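Local coordinates for protein peptidoglycan glycosyltransferase (Atopobium parvulum, PDB 4OVD) that belongs to the penicillin-binding proteins, pairing a dimerisation domain with a penicillin-binding transpeptidase domain, at residues A[246-251]-A[284-288]; A[376-382]-A[419-424]; A[389-394]-A[414-420]. One frame throughout, in Å; residues are numbered along the deposited sequence.

Contact 1 (A[246-251]-A[284-288])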
loop_
_atom_site.group_PDB
_atom_site.type_symbol
_atom_site.label_atom_id
_atom_site.label_comp_id
_atom_site.label_asym_id
_atom_site.label_seq_id
_atom_site.Cartn_x
_atom_site.Cartn_y
_atom_site.Cartn_z
ATOM N N GLN A 246 -7.436 -1.013 16.033
ATOM C CA GLN A 246 -6.489 -1.967 15.573
ATOM C C GLN A 246 -5.405 -1.327 14.764
ATOM O O GLN A 246 -4.990 -1.896 13.771
ATOM C CB GLN A 246 -7.177 -3.060 14.801
ATOM C CG GLN A 246 -8.365 -3.597 15.594
ATOM C CD GLN A 246 -8.792 -4.985 15.166
ATOM O OE1 GLN A 246 -7.967 -5.767 14.687
ATOM N NE2 GLN A 246 -10.069 -5.317 15.383
ATOM N N GLY A 247 -4.995 -0.114 15.154
ATOM C CA GLY A 247 -3.858 0.562 14.489
ATOM C C GLY A 247 -4.079 1.060 13.057
ATOM O O GLY A 247 -5.119 1.577 12.734
ATOM N N GLY A 248 -3.078 0.936 12.206
ATOM C CA GLY A 248 -3.185 1.383 10.808
ATOM C C GLY A 248 -1.852 1.342 10.135
ATOM O O GLY A 248 -0.907 0.766 10.655
ATOM N N SER A 249 -1.767 1.967 8.974
ATOM C CA SER A 249 -0.567 1.932 8.159
ATOM C C SER A 249 -0.425 3.201 7.402
ATOM O O SER A 249 -1.420 3.871 7.153
ATOM C CB SER A 249 -0.679 0.858 7.079
ATOM O OG SER A 249 -0.702 -0.438 7.694
ATOM N N ILE A 250 0.789 3.459 6.947
ATOM C CA ILE A 250 1.043 4.635 6.150
ATOM C C ILE A 250 2.199 4.352 5.210
ATOM O O ILE A 250 3.126 3.653 5.571
ATOM C CB ILE A 250 1.255 5.853 7.110
ATOM C CG1 ILE A 250 1.426 7.140 6.341
ATOM C CG2 ILE A 250 2.514 5.648 7.891
ATOM C CD1 ILE A 250 1.333 8.347 7.253
HETATM N N MSE A 251 2.174 4.872 4.003
HETATM C CA MSE A 251 3.267 4.637 3.059
HETATM C C MSE A 251 3.382 5.771 2.076
HETATM O O MSE A 251 2.368 6.337 1.671
HETATM C CB MSE A 251 3.011 3.325 2.270
HETATM C CG MSE A 251 3.836 3.274 0.958
HETATM SE SE MSE A 251 3.933 1.499 0.075
HETATM C CE MSE A 251 4.510 0.280 1.496
ATOM N N LEU A 284 4.690 -5.590 8.585
ATOM C CA LEU A 284 4.108 -4.386 8.010
ATOM C C LEU A 284 2.724 -4.861 7.646
ATOM O O LEU A 284 2.537 -5.725 6.730
ATOM C CB LEU A 284 4.741 -3.928 6.701
ATOM C CG LEU A 284 5.696 -2.813 6.610
ATOM C CD1 LEU A 284 5.900 -2.573 5.116
ATOM C CD2 LEU A 284 5.045 -1.624 7.296
ATOM N N LYS A 285 1.731 -4.308 8.290
ATOM C CA LYS A 285 0.359 -4.724 8.011
ATOM C C LYS A 285 -0.020 -4.579 6.547
ATOM O O LYS A 285 -0.744 -5.409 6.029
ATOM C CB LYS A 285 -0.616 -3.990 8.915
ATOM C CG LYS A 285 -0.492 -4.418 10.372
ATOM C CD LYS A 285 -1.509 -3.704 11.247
ATOM C CE LYS A 285 -1.543 -4.387 12.618
ATOM N NZ LYS A 285 -2.343 -3.567 13.540
ATOM N N LEU A 286 0.437 -3.517 5.887
ATOM C CA LEU A 286 0.172 -3.338 4.442
ATOM C C LEU A 286 0.451 -4.500 3.548
ATOM O O LEU A 286 -0.033 -4.571 2.426
ATOM C CB LEU A 286 1.095 -2.250 3.890
ATOM C CG LEU A 286 0.748 -0.893 4.421
ATOM C CD1 LEU A 286 1.845 0.072 4.136
ATOM C CD2 LEU A 286 -0.531 -0.452 3.750
ATOM N N VAL A 287 1.425 -5.260 3.946
ATOM C CA VAL A 287 1.919 -6.452 3.241
ATOM C C VAL A 287 1.354 -7.753 3.682
ATOM O O VAL A 287 1.008 -8.672 2.880
ATOM C CB VAL A 287 3.468 -6.489 3.493
ATOM C CG1 VAL A 287 4.092 -7.692 2.900
ATOM C CG2 VAL A 287 4.108 -5.242 2.878
ATOM N N SER A 288 1.324 -7.921 4.984
ATOM C CA SER A 288 0.900 -9.180 5.511
ATOM C C SER A 288 -0.482 -9.256 6.085
ATOM O O SER A 288 -0.865 -10.312 6.447
ATOM C CB SER A 288 1.945 -9.628 6.547
ATOM O OG SER A 288 2.022 -8.611 7.510
#
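Lys285 and Leu286, at the start of the short helix 285-288, do most of the touching here, against strand 248-253 and the residues just before it. Just before them Leu284 sits at the N-cap; its carbonyl O takes the backbone N-H of both Val287 and Ser288 and so closes the turn, while its own side chain goes to Phe386 and Ile163.

Lys285 lays its chain back alongside the strand toward Gln246. CG stands beside the backbone N (chi1 -69°) and everything beyond it is extended, which carries NZ to within 3.1 Å of Gln246 O, a weak bond. The stronger partner of the ammonium group is Tyr266 O, so the lysine end is shared between two backbone carbonyls. Nearer the root of the chain, Lys285 CB rests 3.8 Å from Ser249 OG, a hydroxyl that is itself paired with Ser265 OG; the same Ser265 OG also bonds to Lys285 N.

Leu286 fills the other half of the contact with its branch point. Its CG is 3.5 Å from Ser249 CB, tighter than a usual carbon contact, and CD2 presses on the same CB at 3.6 Å. Further along the strand stands the selenomethionine Met251: Leu286 CD1 meets Met251 CE at 3.8 Å and Met251 CB at 3.9 Å as the two chains cross obliquely. The bend of Met251 at chi3 (-52°) brings CE round to this methyl. Past Leu286, the helix turns Val287 off the strand and onto Glu389.

Strand 248-253 lies between 260-266 and 525-532 in a five-stranded antiparallel sheet, and a sheet of this kind with helices packed on it is the core of the penicillin-binding transpeptidase fold, as in serine beta-lactamases.

Contact 2 (A[376-382]-A[419-424])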
loop_
_atom_site.group_PDB
_atom_site.type_symbol
_atom_site.label_atom_id
_atom_site.label_comp_id
_atom_site.label_asym_id
_atom_site.label_seq_id
_atom_site.Cartn_x
_atom_site.Cartn_y
_atom_site.Cartn_z
ATOM N N PHE A 376 -4.735 -6.208 -13.026
ATOM C CA PHE A 376 -4.291 -5.238 -12.027
ATOM C C PHE A 376 -3.514 -5.872 -10.874
ATOM O O PHE A 376 -3.119 -5.156 -9.902
ATOM C CB PHE A 376 -5.464 -4.463 -11.458
ATOM C CG PHE A 376 -5.752 -3.145 -12.129
ATOM C CD1 PHE A 376 -4.980 -2.039 -11.814
ATOM C CD2 PHE A 376 -6.817 -2.976 -13.005
ATOM C CE1 PHE A 376 -5.244 -0.792 -12.358
ATOM C CE2 PHE A 376 -7.088 -1.740 -13.535
ATOM C CZ PHE A 376 -6.301 -0.639 -13.215
ATOM N N GLY A 377 -3.313 -7.189 -10.933
ATOM C CA GLY A 377 -2.550 -7.897 -9.879
ATOM C C GLY A 377 -3.357 -8.229 -8.601
ATOM O O GLY A 377 -2.788 -8.697 -7.609
ATOM N N ILE A 378 -4.673 -8.054 -8.638
ATOM C CA ILE A 378 -5.488 -8.279 -7.439
ATOM C C ILE A 378 -5.535 -9.743 -7.174
ATOM O O ILE A 378 -5.869 -10.493 -8.049
ATOM C CB ILE A 378 -6.885 -7.705 -7.598
ATOM C CG1 ILE A 378 -6.802 -6.210 -7.901
ATOM C CG2 ILE A 378 -7.684 -7.941 -6.317
ATOM C CD1 ILE A 378 -5.915 -5.442 -6.927
ATOM N N GLY A 379 -5.152 -10.167 -5.962
ATOM C CA GLY A 379 -5.078 -11.567 -5.673
ATOM C C GLY A 379 -3.731 -12.171 -6.032
ATOM O O GLY A 379 -3.598 -13.359 -6.024
ATOM N N HIS A 380 -2.731 -11.356 -6.354
ATOM C CA HIS A 380 -1.398 -11.841 -6.686
ATOM C C HIS A 380 -0.429 -11.046 -5.858
ATOM O O HIS A 380 -0.630 -9.842 -5.639
ATOM C CB HIS A 380 -1.072 -11.567 -8.167
ATOM C CG HIS A 380 -1.941 -12.308 -9.123
ATOM N ND1 HIS A 380 -1.546 -13.479 -9.724
ATOM C CD2 HIS A 380 -3.183 -12.040 -9.594
ATOM C CE1 HIS A 380 -2.504 -13.898 -10.533
ATOM N NE2 HIS A 380 -3.510 -13.045 -10.466
ATOM N N THR A 381 0.653 -11.659 -5.448
ATOM C CA THR A 381 1.632 -10.916 -4.658
ATOM C C THR A 381 2.194 -9.799 -5.544
ATOM O O THR A 381 2.247 -9.892 -6.736
ATOM C CB THR A 381 2.740 -11.867 -4.147
ATOM O OG1 THR A 381 3.114 -12.722 -5.224
ATOM C CG2 THR A 381 2.216 -12.739 -3.047
ATOM N N THR A 382 2.584 -8.711 -4.943
ATOM C CA THR A 382 3.079 -7.616 -5.655
ATOM C C THR A 382 4.522 -7.743 -6.020
ATOM O O THR A 382 4.961 -7.058 -6.865
ATOM C CB THR A 382 2.942 -6.352 -4.798
ATOM O OG1 THR A 382 3.685 -6.490 -3.577
ATOM C CG2 THR A 382 1.489 -6.134 -4.482
ATOM N N ILE A 419 -1.294 -3.260 0.062
ATOM C CA ILE A 419 -0.182 -3.109 -0.861
ATOM C C ILE A 419 -0.606 -3.474 -2.311
ATOM O O ILE A 419 -0.087 -2.902 -3.302
ATOM C CB ILE A 419 1.069 -3.895 -0.405
ATOM C CG1 ILE A 419 2.329 -3.406 -1.169
ATOM C CG2 ILE A 419 0.842 -5.377 -0.565
ATOM C CD1 ILE A 419 2.737 -1.940 -0.892
ATOM N N GLN A 420 -1.629 -4.306 -2.443
ATOM C CA GLN A 420 -2.140 -4.638 -3.757
ATOM C C GLN A 420 -2.927 -3.470 -4.351
ATOM O O GLN A 420 -2.910 -3.214 -5.571
ATOM C CB GLN A 420 -3.042 -5.864 -3.672
ATOM C CG GLN A 420 -2.257 -7.157 -3.568
ATOM C CD GLN A 420 -3.127 -8.381 -3.629
ATOM O OE1 GLN A 420 -4.301 -8.349 -4.117
ATOM N NE2 GLN A 420 -2.564 -9.495 -3.175
ATOM N N VAL A 421 -3.609 -2.748 -3.479
ATOM C CA VAL A 421 -4.379 -1.591 -3.906
ATOM C C VAL A 421 -3.417 -0.517 -4.321
ATOM O O VAL A 421 -3.587 0.119 -5.372
ATOM C CB VAL A 421 -5.300 -1.071 -2.805
ATOM C CG1 VAL A 421 -6.037 0.158 -3.288
ATOM C CG2 VAL A 421 -6.285 -2.176 -2.396
ATOM N N ILE A 422 -2.406 -0.297 -3.491
ATOM C CA ILE A 422 -1.402 0.687 -3.771
ATOM C C ILE A 422 -0.764 0.378 -5.099
ATOM O O ILE A 422 -0.636 1.239 -5.956
ATOM C CB ILE A 422 -0.364 0.695 -2.634
ATOM C CG1 ILE A 422 -1.017 1.200 -1.324
ATOM C CG2 ILE A 422 0.815 1.531 -3.000
ATOM C CD1 ILE A 422 -0.127 1.101 -0.138
ATOM N N ARG A 423 -0.420 -0.871 -5.306
ATOM C CA ARG A 423 0.228 -1.245 -6.532
ATOM C C ARG A 423 -0.701 -0.947 -7.719
ATOM O O ARG A 423 -0.274 -0.437 -8.755
ATOM C CB ARG A 423 0.648 -2.695 -6.505
ATOM C CG ARG A 423 1.360 -3.103 -7.765
ATOM C CD ARG A 423 1.672 -4.577 -7.817
ATOM N NE ARG A 423 2.396 -4.845 -9.065
ATOM C CZ ARG A 423 2.368 -5.997 -9.716
ATOM N NH1 ARG A 423 1.594 -7.008 -9.306
ATOM N NH2 ARG A 423 3.072 -6.123 -10.827
ATOM N N ALA A 424 -1.969 -1.272 -7.596
ATOM C CA ALA A 424 -2.896 -0.993 -8.682
ATOM C C ALA A 424 -2.952 0.493 -8.995
ATOM O O ALA A 424 -2.892 0.860 -10.181
ATOM C CB ALA A 424 -4.283 -1.501 -8.337
HETATM O O HOH W 1 -1.937 -5.234 -7.387
HETATM O O HOH W 2 -0.156 -7.180 -6.991
#
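Phe376 and Ile378 bring the loop closest to helix 418-429, their CA atoms lying 5.6 Å from Ala424 CA and 6.2 Å from Gln420 CA respectively. The loop leaves helix 366-375 through a Schellman motif at Gly377, then reverses in a type II beta turn from Gly377 to His380. Gly377 and Gly379 both have positive phi, and the turn leaves Gly379 N facing the helix.

Gln420 uses that N-H. With its chain extended beyond CG, OE1 accepts from Gly379 N at 2.7 Å, nearly straight at 172°, although the donor stands 40° above the amide's carbonyl plane. A water bridges the two backbones, 2.8 Å from Phe376 O and 2.9 Å from Gln420 O, though other acceptors compete for its protons.

Helix 418-429 belongs to the transpeptidase domain and is packed on its five-stranded sheet through Ile422, which meets Tyr528 and Met251; Gln420, Arg423 and Ala424 are the main residues it gives to the loop. Ala424 CB touches Phe376 CD1 at 3.6 Å, while Ala424 O comes in the ring plane at the edge, near CE1. The Phe376 side chain also touches Ile300 and Ile304 of helix 298-307.

Arg423 and Thr382 lie alongside each other, running antiparallel, with Arg423 CD 3.7 Å from Thr382 CG2, and Thr382 O sits over one face of the guanidinium. NH1 donates to a second water in the guanidinium plane, and NE reaches Val435 O weakly. Thr382 CG2 also comes near Ile419 O.

Contact 3 (A[389-394]-A[414-420])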
loop_
_atom_site.group_PDB
_atom_site.type_symbol
_atom_site.label_atom_id
_atom_site.label_comp_id
_atom_site.label_asym_id
_atom_site.label_seq_id
_atom_site.Cartn_x
_atom_site.Cartn_y
_atom_site.Cartn_z
ATOM N N GLU A 389 4.319 -11.481 2.613
ATOM C CA GLU A 389 3.340 -10.833 1.749
ATOM C C GLU A 389 2.136 -11.741 1.568
ATOM O O GLU A 389 2.307 -12.869 1.167
ATOM C CB GLU A 389 3.935 -10.462 0.366
ATOM C CG GLU A 389 2.877 -9.701 -0.434
ATOM C CD GLU A 389 3.297 -9.071 -1.755
ATOM O OE1 GLU A 389 4.344 -9.459 -2.358
ATOM O OE2 GLU A 389 2.552 -8.146 -2.176
ATOM N N ALA A 390 0.928 -11.275 1.867
ATOM C CA ALA A 390 -0.240 -12.108 1.648
ATOM C C ALA A 390 -0.709 -12.068 0.190
ATOM O O ALA A 390 -0.631 -11.069 -0.459
ATOM C CB ALA A 390 -1.367 -11.680 2.577
ATOM N N THR A 391 -1.207 -13.157 -0.334
ATOM C CA THR A 391 -1.734 -13.131 -1.676
ATOM C C THR A 391 -3.176 -12.612 -1.672
ATOM O O THR A 391 -3.658 -12.070 -2.661
ATOM C CB THR A 391 -1.794 -14.550 -2.258
ATOM O OG1 THR A 391 -2.801 -15.292 -1.541
ATOM C CG2 THR A 391 -0.495 -15.213 -2.086
ATOM N N GLY A 392 -3.874 -12.791 -0.547
ATOM C CA GLY A 392 -5.245 -12.386 -0.445
ATOM C C GLY A 392 -6.142 -13.509 -0.906
ATOM O O GLY A 392 -5.665 -14.568 -1.349
ATOM N N ILE A 393 -7.436 -13.293 -0.764
ATOM C CA ILE A 393 -8.459 -14.273 -1.043
ATOM C C ILE A 393 -9.413 -13.622 -1.967
ATOM O O ILE A 393 -10.260 -12.823 -1.572
ATOM C CB ILE A 393 -9.148 -14.704 0.272
ATOM C CG1 ILE A 393 -8.090 -15.305 1.251
ATOM C CG2 ILE A 393 -10.215 -15.741 -0.027
ATOM C CD1 ILE A 393 -8.565 -15.445 2.680
ATOM N N VAL A 394 -9.283 -14.001 -3.216
ATOM C CA VAL A 394 -10.030 -13.378 -4.314
ATOM C C VAL A 394 -10.536 -14.519 -5.190
ATOM O O VAL A 394 -9.753 -15.382 -5.632
ATOM C CB VAL A 394 -9.069 -12.480 -5.124
ATOM C CG1 VAL A 394 -9.805 -11.783 -6.261
ATOM C CG2 VAL A 394 -8.358 -11.447 -4.224
ATOM N N LEU A 414 -13.955 -9.730 -1.334
ATOM C CA LEU A 414 -12.576 -10.149 -1.479
ATOM C C LEU A 414 -11.814 -9.544 -0.324
ATOM O O LEU A 414 -12.232 -8.571 0.237
ATOM C CB LEU A 414 -11.904 -9.657 -2.751
ATOM C CG LEU A 414 -12.021 -8.276 -3.408
ATOM C CD1 LEU A 414 -12.713 -7.162 -2.713
ATOM C CD2 LEU A 414 -10.784 -7.833 -4.184
ATOM N N ALA A 415 -10.647 -10.085 -0.049
ATOM C CA ALA A 415 -9.832 -9.583 1.029
ATOM C C ALA A 415 -8.418 -9.653 0.532
ATOM O O ALA A 415 -7.886 -10.765 0.152
ATOM C CB ALA A 415 -10.024 -10.458 2.239
ATOM N N ILE A 416 -7.758 -8.501 0.606
ATOM C CA ILE A 416 -6.413 -8.353 0.122
ATOM C C ILE A 416 -5.630 -7.393 0.978
ATOM O O ILE A 416 -6.204 -6.591 1.686
ATOM C CB ILE A 416 -6.438 -7.805 -1.324
ATOM C CG1 ILE A 416 -7.135 -6.453 -1.359
ATOM C CG2 ILE A 416 -7.036 -8.856 -2.246
ATOM C CD1 ILE A 416 -7.404 -5.834 -2.741
ATOM N N PRO A 417 -4.312 -7.468 0.905
ATOM C CA PRO A 417 -3.512 -6.516 1.620
ATOM C C PRO A 417 -3.586 -5.239 0.844
ATOM O O PRO A 417 -3.659 -5.289 -0.401
ATOM C CB PRO A 417 -2.087 -7.104 1.519
ATOM C CG PRO A 417 -2.111 -7.948 0.317
ATOM C CD PRO A 417 -3.494 -8.480 0.207
ATOM N N PHE A 418 -3.478 -4.109 1.531
ATOM C CA PHE A 418 -3.566 -2.825 0.881
ATOM C C PHE A 418 -2.418 -2.563 -0.108
ATOM O O PHE A 418 -2.582 -1.795 -1.047
ATOM C CB PHE A 418 -3.758 -1.686 1.847
ATOM C CG PHE A 418 -5.192 -1.542 2.328
ATOM C CD1 PHE A 418 -6.174 -1.056 1.494
ATOM C CD2 PHE A 418 -5.529 -1.888 3.611
ATOM C CE1 PHE A 418 -7.497 -0.955 1.912
ATOM C CE2 PHE A 418 -6.850 -1.856 4.014
ATOM C CZ PHE A 418 -7.828 -1.377 3.192
ATOM N N ILE A 419 -1.294 -3.260 0.062
ATOM C CA ILE A 419 -0.182 -3.109 -0.861
ATOM C C ILE A 419 -0.606 -3.474 -2.311
ATOM O O ILE A 419 -0.087 -2.902 -3.302
ATOM C CB ILE A 419 1.069 -3.895 -0.405
ATOM C CG1 ILE A 419 2.329 -3.406 -1.169
ATOM C CG2 ILE A 419 0.842 -5.377 -0.565
ATOM C CD1 ILE A 419 2.737 -1.940 -0.892
ATOM N N GLN A 420 -1.629 -4.306 -2.443
ATOM C CA GLN A 420 -2.140 -4.638 -3.757
ATOM C C GLN A 420 -2.927 -3.470 -4.351
ATOM O O GLN A 420 -2.910 -3.214 -5.571
ATOM C CB GLN A 420 -3.042 -5.864 -3.672
ATOM C CG GLN A 420 -2.257 -7.157 -3.568
ATOM C CD GLN A 420 -3.127 -8.381 -3.629
ATOM O OE1 GLN A 420 -4.301 -8.349 -4.117
ATOM N NE2 GLN A 420 -2.564 -9.495 -3.175
HETATM O O HOH W 3 0.090 -9.091 -2.121
#
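Val394 and Ile416 make the tightest apolar touch, CG2 on CG2 at 3.5 Å, the two side chains crossing at a slant. In Val394 CG1 takes the place opposite the backbone N (chi1 -179°), so CG2, beside that N, is the branch offered to the isoleucine; the same methyl reaches Leu414 CB more loosely. Met408 of helix 404-408 touches both Val394 and Leu414. Further along, Ala390 CB touches Pro417 CG loosely at 4.4 Å, and Ala390 O lies 3.5 Å from that same Pro417 CG.

Beside the Val394 patch the backbones pair as a single antiparallel beta bridge. Ile393 and Ala415 form a hydrogen-bonded pair: Ile393 N gives to Ala415 O at 2.7 Å, nearly in line with the carbonyl, and Ala415 N returns a longer bond to Ile393 O at 3.2 Å. Gly392, with positive phi, brings its CA to 3.2 Å from Ala415 O, the backbones being that close. The bridge ties the loop that follows helix 366-375 to the chain entering helix 418-429, within the transpeptidase domain.

At the polar side, Thr391 OG1 holds Gly392 O on a lone pair in the carbonyl plane. Gln420 NE2 donates to Thr391 O at 2.8 Å, its OE1 being held by Gly379 N; the acceptor lies in the amide plane, but the donor stands 60° out of the carbonyl plane of Thr391. NE2 also donates to a water, which in turn gives its protons to Ala390 O and to Glu389 OE2, the latter at 2.6 Å. The glutamate chain is extended and crosses Ile419 at about a right angle, OE2 against CG2. Gly383 N binds Glu389 OE1, and Thr382 OG1 approaches OE2 unusually closely, probably as a hydrogen bond, though the modelled distance is doubtful.

Overall arrangement
Contacts 2 and 3 both draw on helix 418-429 and share Ile419 and Gln420; their centres are about 7 Å apart. Gln420 uses its oxygen in one and its nitrogen in the other, and Gly379 packed on Val394 joins their loops. Contact 1 is about 12 to 15 Å away, centre to centre, and is coupled to them through Leu286 O with Ile419 N and Val287 O with Ala390 N. Contacts 1 and 2 are buried, contact 3 only partly. Contact 1 relies on Leu286 packed against Ser249 and Met251, with Lys285 reaching backbone carbonyls, contact 2 on a hydrogen bond from a backbone N-H to a glutamine side chain, an arginine and waters, and contact 3 on backbone pairing with a polar, water-linked edge.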